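Local coordinates for V-type ATP synthase alpha chain (Nanoarchaeum equitans Kin4-M, PDB 5BN3), which is a V-type ATP synthase alpha chain (V-ATPase subunit A), built around a P-loop nucleotide-binding domain and modelled with adenosine-5'-diphosphate and magnesium ions, at residues 241-253 with 313-325. Residues are numbered along the deposited sequence; the frame is centred on the assembly and turned at random.
Sequences DSDIVIYIGCGER and YSVVVNADSTSRW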
ATOM      1  N   ASP A 241     -20.332 -16.812 -35.026  1.00 38.58           N
ATOM      2  CA  ASP A 241     -21.184 -17.880 -35.520  1.00 38.38           C
ATOM      3  C   ASP A 241     -22.219 -18.167 -34.434  1.00 50.19           C
ATOM      4  O   ASP A 241     -21.960 -18.921 -33.494  1.00 61.74           O
ATOM      5  CB  ASP A 241     -20.335 -19.115 -35.818  1.00 44.28           C
ATOM      6  CG  ASP A 241     -21.075 -20.157 -36.634  1.00 73.29           C
ATOM      7  OD1 ASP A 241     -22.169 -19.851 -37.152  1.00 73.76           O
ATOM      8  OD2 ASP A 241     -20.551 -21.284 -36.762  1.00 93.10           O
ATOM      9  N   SER A 242     -23.387 -17.543 -34.559  1.00 44.28           N
ATOM     10  CA  SER A 242     -24.406 -17.598 -33.514  1.00 39.20           C
ATOM     11  C   SER A 242     -25.790 -17.291 -34.078  1.00 38.18           C
ATOM     12  O   SER A 242     -25.917 -16.533 -35.041  1.00 44.33           O
ATOM     13  CB  SER A 242     -24.064 -16.599 -32.402  1.00 43.70           C
ATOM     14  OG  SER A 242     -24.958 -16.712 -31.309  1.00 46.54           O
ATOM     15  N   ASP A 243     -26.821 -17.879 -33.476  1.00 35.38           N
ATOM     16  CA  ASP A 243     -28.197 -17.604 -33.882  1.00 33.81           C
ATOM     17  C   ASP A 243     -28.651 -16.249 -33.351  1.00 35.58           C
ATOM     18  O   ASP A 243     -29.292 -15.470 -34.058  1.00 36.69           O
ATOM     19  CB  ASP A 243     -29.138 -18.695 -33.363  1.00 33.20           C
ATOM     20  CG  ASP A 243     -28.845 -20.055 -33.960  1.00 46.39           C
ATOM     21  OD1 ASP A 243     -28.637 -20.136 -35.190  1.00 48.94           O
ATOM     22  OD2 ASP A 243     -28.816 -21.044 -33.197  1.00 42.30           O
ATOM     23  N   ILE A 244     -28.307 -15.979 -32.095  1.00 30.96           N
ATOM     24  CA  ILE A 244     -28.729 -14.758 -31.418  1.00 31.46           C
ATOM     25  C   ILE A 244     -27.536 -14.080 -30.743  1.00 31.94           C
ATOM     26  O   ILE A 244     -26.689 -14.750 -30.148  1.00 32.91           O
ATOM     27  CB  ILE A 244     -29.817 -15.060 -30.359  1.00 32.35           C
ATOM     28  CG1 ILE A 244     -31.074 -15.618 -31.028  1.00 36.53           C
ATOM     29  CG2 ILE A 244     -30.167 -13.811 -29.563  1.00 34.72           C
ATOM     30  CD1 ILE A 244     -31.753 -14.630 -31.953  1.00 36.92           C
ATOM     31  N   VAL A 245     -27.466 -12.755 -30.853  1.00 34.05           N
ATOM     32  CA  VAL A 245     -26.442 -11.972 -30.168  1.00 35.08           C
ATOM     33  C   VAL A 245     -27.100 -10.960 -29.237  1.00 38.01           C
ATOM     34  O   VAL A 245     -27.971 -10.193 -29.655  1.00 30.13           O
ATOM     35  CB  VAL A 245     -25.540 -11.224 -31.170  1.00 37.12           C
ATOM     36  CG1 VAL A 245     -24.583 -10.294 -30.439  1.00 42.27           C
ATOM     37  CG2 VAL A 245     -24.767 -12.206 -32.020  1.00 34.59           C
ATOM     38  N   ILE A 246     -26.694 -10.966 -27.973  1.00 33.94           N
ATOM     39  CA  ILE A 246     -27.180  -9.979 -27.017  1.00 34.42           C
ATOM     40  C   ILE A 246     -26.024  -9.122 -26.520  1.00 30.31           C
ATOM     41  O   ILE A 246     -25.103  -9.625 -25.874  1.00 33.84           O
ATOM     42  CB  ILE A 246     -27.870 -10.654 -25.826  1.00 33.14           C
ATOM     43  CG1 ILE A 246     -29.083 -11.441 -26.322  1.00 44.64           C
ATOM     44  CG2 ILE A 246     -28.295  -9.623 -24.792  1.00 35.28           C
ATOM     45  CD1 ILE A 246     -29.585 -12.450 -25.340  1.00 40.70           C
ATOM     46  N   TYR A 247     -26.066  -7.830 -26.832  1.00 32.21           N
ATOM     47  CA  TYR A 247     -25.026  -6.913 -26.381  1.00 28.94           C
ATOM     48  C   TYR A 247     -25.528  -6.086 -25.204  1.00 34.70           C
ATOM     49  O   TYR A 247     -26.473  -5.306 -25.342  1.00 34.87           O
ATOM     50  CB  TYR A 247     -24.574  -5.990 -27.518  1.00 30.01           C
ATOM     51  CG  TYR A 247     -23.241  -5.330 -27.251  1.00 46.78           C
ATOM     52  CD1 TYR A 247     -23.157  -4.166 -26.504  1.00 46.62           C
ATOM     53  CD2 TYR A 247     -22.067  -5.875 -27.747  1.00 48.31           C
ATOM     54  CE1 TYR A 247     -21.939  -3.565 -26.255  1.00 49.23           C
ATOM     55  CE2 TYR A 247     -20.845  -5.280 -27.505  1.00 38.95           C
ATOM     56  CZ  TYR A 247     -20.788  -4.126 -26.758  1.00 62.16           C
ATOM     57  OH  TYR A 247     -19.572  -3.532 -26.515  1.00 58.03           O
ATOM     58  N   ILE A 248     -24.896  -6.262 -24.049  1.00 30.71           N
ATOM     59  CA  ILE A 248     -25.253  -5.489 -22.868  1.00 34.08           C
ATOM     60  C   ILE A 248     -24.264  -4.351 -22.643  1.00 39.35           C
ATOM     61  O   ILE A 248     -23.107  -4.581 -22.281  1.00 33.27           O
ATOM     62  CB  ILE A 248     -25.297  -6.366 -21.601  1.00 34.01           C
ATOM     63  CG1 ILE A 248     -26.092  -7.649 -21.862  1.00 35.84           C
ATOM     64  CG2 ILE A 248     -25.900  -5.592 -20.440  1.00 35.70           C
ATOM     65  CD1 ILE A 248     -26.178  -8.570 -20.657  1.00 33.62           C
ATOM     66  N   GLY A 249     -24.722  -3.124 -22.865  1.00 35.25           N
ATOM     67  CA  GLY A 249     -23.940  -1.954 -22.521  1.00 34.56           C
ATOM     68  C   GLY A 249     -24.176  -1.610 -21.065  1.00 47.06           C
ATOM     69  O   GLY A 249     -25.119  -0.888 -20.733  1.00 40.11           O
ATOM     70  N   CYS A 250     -23.321  -2.139 -20.195  1.00 39.95           N
ATOM     71  CA  CYS A 250     -23.470  -1.954 -18.759  1.00 34.42           C
ATOM     72  C   CYS A 250     -22.576  -0.822 -18.262  1.00 34.79           C
ATOM     73  O   CYS A 250     -21.381  -1.019 -18.046  1.00 33.20           O
ATOM     74  CB  CYS A 250     -23.142  -3.258 -18.028  1.00 32.72           C
ATOM     75  SG  CYS A 250     -23.328  -3.202 -16.229  1.00 39.46           S
ATOM     76  N   GLY A 251     -23.162   0.362 -18.097  1.00 31.11           N
ATOM     77  CA  GLY A 251     -22.460   1.501 -17.534  1.00 30.88           C
ATOM     78  C   GLY A 251     -21.379   2.104 -18.412  1.00 35.56           C
ATOM     79  O   GLY A 251     -20.421   2.681 -17.896  1.00 37.10           O
ATOM     80  N   GLU A 252     -21.528   1.984 -19.731  1.00 35.78           N
ATOM     81  CA  GLU A 252     -20.551   2.550 -20.667  1.00 42.75           C
ATOM     82  C   GLU A 252     -21.110   3.728 -21.467  1.00 44.75           C
ATOM     83  O   GLU A 252     -22.116   4.321 -21.079  1.00 34.40           O
ATOM     84  CB  GLU A 252     -20.005   1.470 -21.605  1.00 35.54           C
ATOM     85  CG  GLU A 252     -19.165   0.414 -20.904  1.00 37.04           C
ATOM     86  CD  GLU A 252     -17.898   0.983 -20.292  1.00 46.69           C
ATOM     87  OE1 GLU A 252     -17.245   1.828 -20.940  1.00 46.19           O
ATOM     88  OE2 GLU A 252     -17.550   0.586 -19.159  1.00 50.57           O
ATOM     89  N   ARG A 253     -20.454   4.063 -22.578  1.00 34.93           N
ATOM     90  CA  ARG A 253     -20.789   5.269 -23.343  1.00 30.53           C
ATOM     91  C   ARG A 253     -22.068   5.139 -24.170  1.00 29.57           C
ATOM     92  O   ARG A 253     -22.315   4.103 -24.793  1.00 39.87           O
ATOM     93  CB  ARG A 253     -19.625   5.677 -24.257  1.00 33.91           C
ATOM     94  CG  ARG A 253     -18.329   5.986 -23.511  1.00 41.84           C
ATOM     95  CD  ARG A 253     -17.197   6.370 -24.458  1.00 30.59           C
ATOM     96  NE  ARG A 253     -15.928   6.511 -23.741  1.00 34.77           N
ATOM     97  CZ  ARG A 253     -15.066   5.518 -23.543  1.00 39.54           C
ATOM     98  NH1 ARG A 253     -15.324   4.309 -24.019  1.00 39.82           N
ATOM     99  NH2 ARG A 253     -13.944   5.732 -22.875  1.00 38.45           N
ATOM    100  N   TYR A 313     -31.521 -22.773 -29.567  1.00 33.40           N
ATOM    101  CA  TYR A 313     -30.633 -21.926 -30.352  1.00 34.30           C
ATOM    102  C   TYR A 313     -29.306 -21.689 -29.635  1.00 37.53           C
ATOM    103  O   TYR A 313     -29.189 -21.906 -28.427  1.00 32.35           O
ATOM    104  CB  TYR A 313     -31.306 -20.584 -30.660  1.00 39.20           C
ATOM    105  CG  TYR A 313     -32.384 -20.650 -31.722  1.00 39.85           C
ATOM    106  CD1 TYR A 313     -32.078 -21.019 -33.024  1.00 42.06           C
ATOM    107  CD2 TYR A 313     -33.697 -20.314 -31.429  1.00 34.88           C
ATOM    108  CE1 TYR A 313     -33.056 -21.070 -34.002  1.00 44.53           C
ATOM    109  CE2 TYR A 313     -34.683 -20.362 -32.401  1.00 40.10           C
ATOM    110  CZ  TYR A 313     -34.354 -20.741 -33.685  1.00 47.79           C
ATOM    111  OH  TYR A 313     -35.324 -20.791 -34.660  1.00 44.89           O
ATOM    112  N   SER A 314     -28.304 -21.250 -30.392  1.00 32.46           N
ATOM    113  CA  SER A 314     -27.028 -20.851 -29.812  1.00 37.87           C
ATOM    114  C   SER A 314     -27.035 -19.337 -29.636  1.00 35.33           C
ATOM    115  O   SER A 314     -27.401 -18.595 -30.551  1.00 35.69           O
ATOM    116  CB  SER A 314     -25.861 -21.283 -30.700  1.00 38.87           C
ATOM    117  OG  SER A 314     -25.882 -20.607 -31.942  1.00 47.95           O
ATOM    118  N   VAL A 315     -26.652 -18.888 -28.444  1.00 33.07           N
ATOM    119  CA  VAL A 315     -26.719 -17.479 -28.085  1.00 28.42           C
ATOM    120  C   VAL A 315     -25.370 -17.029 -27.532  1.00 31.51           C
ATOM    121  O   VAL A 315     -24.672 -17.804 -26.871  1.00 30.56           O
ATOM    122  CB  VAL A 315     -27.800 -17.240 -27.004  1.00 30.85           C
ATOM    123  CG1 VAL A 315     -27.979 -15.753 -26.727  1.00 33.34           C
ATOM    124  CG2 VAL A 315     -29.119 -17.850 -27.427  1.00 37.38           C
ATOM    125  N   VAL A 316     -24.993 -15.788 -27.823  1.00 32.26           N
ATOM    126  CA  VAL A 316     -23.846 -15.175 -27.165  1.00 32.55           C
ATOM    127  C   VAL A 316     -24.259 -13.882 -26.471  1.00 32.21           C
ATOM    128  O   VAL A 316     -24.977 -13.061 -27.043  1.00 34.72           O
ATOM    129  CB  VAL A 316     -22.661 -14.930 -28.136  1.00 38.09           C
ATOM    130  CG1 VAL A 316     -23.104 -14.124 -29.336  1.00 38.40           C
ATOM    131  CG2 VAL A 316     -21.512 -14.231 -27.419  1.00 37.86           C
ATOM    132  N   VAL A 317     -23.831 -13.724 -25.223  1.00 31.38           N
ATOM    133  CA  VAL A 317     -24.035 -12.479 -24.497  1.00 33.68           C
ATOM    134  C   VAL A 317     -22.701 -11.773 -24.310  1.00 37.65           C
ATOM    135  O   VAL A 317     -21.755 -12.358 -23.778  1.00 32.60           O
ATOM    136  CB  VAL A 317     -24.668 -12.722 -23.112  1.00 37.27           C
ATOM    137  CG1 VAL A 317     -24.586 -11.468 -22.267  1.00 38.52           C
ATOM    138  CG2 VAL A 317     -26.112 -13.147 -23.258  1.00 35.48           C
ATOM    139  N   ASN A 318     -22.623 -10.528 -24.770  1.00 32.66           N
ATOM    140  CA  ASN A 318     -21.460  -9.683 -24.512  1.00 34.82           C
ATOM    141  C   ASN A 318     -21.814  -8.656 -23.441  1.00 40.78           C
ATOM    142  O   ASN A 318     -22.775  -7.900 -23.595  1.00 39.31           O
ATOM    143  CB  ASN A 318     -21.005  -8.962 -25.787  1.00 41.71           C
ATOM    144  CG  ASN A 318     -20.687  -9.918 -26.925  1.00 46.06           C
ATOM    145  OD1 ASN A 318     -21.547 -10.226 -27.751  1.00 51.04           O
ATOM    146  ND2 ASN A 318     -19.443 -10.381 -26.978  1.00 41.71           N
ATOM    147  N   ALA A 319     -21.046  -8.627 -22.356  1.00 31.50           N
ATOM    148  CA  ALA A 319     -21.302  -7.679 -21.271  1.00 30.64           C
ATOM    149  C   ALA A 319     -20.152  -6.687 -21.113  1.00 40.45           C
ATOM    150  O   ALA A 319     -19.044  -7.067 -20.733  1.00 36.21           O
ATOM    151  CB  ALA A 319     -21.551  -8.418 -19.967  1.00 33.96           C
ATOM    152  N   ASP A 320     -20.436  -5.416 -21.387  1.00 35.77           N
ATOM    153  CA  ASP A 320     -19.430  -4.357 -21.400  1.00 33.97           C
ATOM    154  C   ASP A 320     -19.966  -3.157 -20.617  1.00 34.18           C
ATOM    155  O   ASP A 320     -20.791  -2.410 -21.136  1.00 34.43           O
ATOM    156  CB  ASP A 320     -19.154  -3.960 -22.859  1.00 33.09           C
ATOM    157  CG  ASP A 320     -18.114  -2.860 -22.994  1.00 42.16           C
ATOM    158  OD1 ASP A 320     -17.292  -2.679 -22.071  1.00 35.47           O
ATOM    159  OD2 ASP A 320     -18.107  -2.177 -24.044  1.00 41.60           O
ATOM    160  N   SER A 321     -19.518  -2.960 -19.378  1.00 33.16           N
ATOM    161  CA  SER A 321     -18.491  -3.771 -18.733  1.00 31.54           C
ATOM    162  C   SER A 321     -18.957  -4.249 -17.356  1.00 34.06           C
ATOM    163  O   SER A 321     -19.708  -3.550 -16.672  1.00 31.34           O
ATOM    164  CB  SER A 321     -17.208  -2.947 -18.590  1.00 33.53           C
ATOM    165  OG  SER A 321     -16.433  -3.388 -17.492  1.00 39.95           O
ATOM    166  N   THR A 322     -18.500  -5.431 -16.944  1.00 36.24           N
ATOM    167  CA  THR A 322     -18.917  -6.012 -15.665  1.00 35.51           C
ATOM    168  C   THR A 322     -18.410  -5.249 -14.442  1.00 37.91           C
ATOM    169  O   THR A 322     -18.979  -5.355 -13.358  1.00 32.70           O
ATOM    170  CB  THR A 322     -18.505  -7.494 -15.545  1.00 38.35           C
ATOM    171  OG1 THR A 322     -17.078  -7.606 -15.603  1.00 35.24           O
ATOM    172  CG2 THR A 322     -19.127  -8.305 -16.666  1.00 31.42           C
ATOM    173  N   SER A 323     -17.340  -4.484 -14.617  1.00 30.52           N
ATOM    174  CA  SER A 323     -16.820  -3.648 -13.542  1.00 26.10           C
ATOM    175  C   SER A 323     -17.821  -2.578 -13.091  1.00 35.74           C
ATOM    176  O   SER A 323     -17.821  -2.171 -11.930  1.00 32.01           O
ATOM    177  CB  SER A 323     -15.508  -2.988 -13.968  1.00 35.81           C
ATOM    178  OG  SER A 323     -14.545  -3.965 -14.310  1.00 32.97           O
ATOM    179  N   ARG A 324     -18.671  -2.128 -14.010  1.00 28.70           N
ATOM    180  CA  ARG A 324     -19.657  -1.094 -13.696  1.00 31.09           C
ATOM    181  C   ARG A 324     -20.770  -1.668 -12.824  1.00 26.19           C
ATOM    182  O   ARG A 324     -21.327  -0.976 -11.973  1.00 32.99           O
ATOM    183  CB  ARG A 324     -20.241  -0.498 -14.981  1.00 34.96           C
ATOM    184  CG  ARG A 324     -19.193  -0.039 -15.988  1.00 31.34           C
ATOM    185  CD  ARG A 324     -18.170   0.881 -15.351  1.00 41.18           C
ATOM    186  NE  ARG A 324     -17.078   1.178 -16.272  1.00 46.27           N
ATOM    187  CZ  ARG A 324     -15.824   1.409 -15.897  1.00 46.14           C
ATOM    188  NH1 ARG A 324     -15.496   1.375 -14.613  1.00 35.18           N
ATOM    189  NH2 ARG A 324     -14.899   1.667 -16.809  1.00 39.84           N
ATOM    190  N   TRP A 325     -21.086  -2.938 -13.056  1.00 27.71           N
ATOM    191  CA  TRP A 325     -22.037  -3.677 -12.232  1.00 31.45           C
ATOM    192  C   TRP A 325     -21.450  -3.849 -10.837  1.00 38.42           C
ATOM    193  O   TRP A 325     -22.146  -3.690  -9.834  1.00 34.41           O
ATOM    194  CB  TRP A 325     -22.334  -5.039 -12.881  1.00 32.18           C
ATOM    195  CG  TRP A 325     -23.084  -6.029 -12.015  1.00 35.71           C
ATOM    196  CD1 TRP A 325     -23.976  -5.748 -11.018  1.00 39.29           C
ATOM    197  CD2 TRP A 325     -22.989  -7.460 -12.074  1.00 31.88           C
ATOM    198  NE1 TRP A 325     -24.441  -6.915 -10.458  1.00 32.31           N
ATOM    199  CE2 TRP A 325     -23.853  -7.979 -11.090  1.00 32.67           C
ATOM    200  CE3 TRP A 325     -22.262  -8.352 -12.869  1.00 36.98           C
ATOM    201  CZ2 TRP A 325     -24.005  -9.351 -10.876  1.00 37.58           C
ATOM    202  CZ3 TRP A 325     -22.415  -9.712 -12.656  1.00 35.75           C
ATOM    203  CH2 TRP A 325     -23.279 -10.198 -11.669  1.00 35.85           C
TER
HETATM  204  O   HOH W   1     -15.243  -0.667 -22.306  1.00 34.38           O
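E252 and R324 meet in a salt bridge just beyond the C-terminal ends of 244-250 and 314-320, neighbouring parallel strands in the central sheet of the P-loop NTPase-type nucleotide-binding domain. R324 NE lies 3.0 Å from E252 OE2, on the syn side of the carboxylate, and the oxygen stays near the guanidinium plane. With CG anti to its carbonyl carbon (chi1 -67°), E252 sets its CG 3.3 Å from D320 O, and a bend at chi2 turns the carboxylate toward R324. A water donates to D320 OD1 and, weakly, to E252 OE1; E252 OE2 and D320 OD1 are 4.4 Å apart. D320 OD2 is hydrogen-bonded to T230 OG1 of the P-loop and takes a weaker bond from Y247 OH. The E252 side chain lies about 4 Å from a bound magnesium ion (nearest atoms).

Below these strand ends regular backbone bonds join the strands, such as I246 N to V316 O at 2.9 Å. On the face covered by helix 293-309, I246 packs on V315 and V317, and I248 CD1 lies 3.7 Å from V317 CG1. On the other face, beside helix 229-239, Y247 and N318 cross at about a right angle, Y247 CD2 3.8 Å from N318 CB; N318 ND2 bonds to N233 OD1, while OD1 is buried without a partner in the model. At the far end, D243 OD2 accepts from S314 N at 2.9 Å in a nearly straight bond (175°).

The R324 guanidinium also makes cation-pi contacts with Y256 and Y297 of the neighbouring NEQ263 chain. The strand ends thus link the P-loop, through D320, to the subunit interface, through R324, with a water joining the two acids.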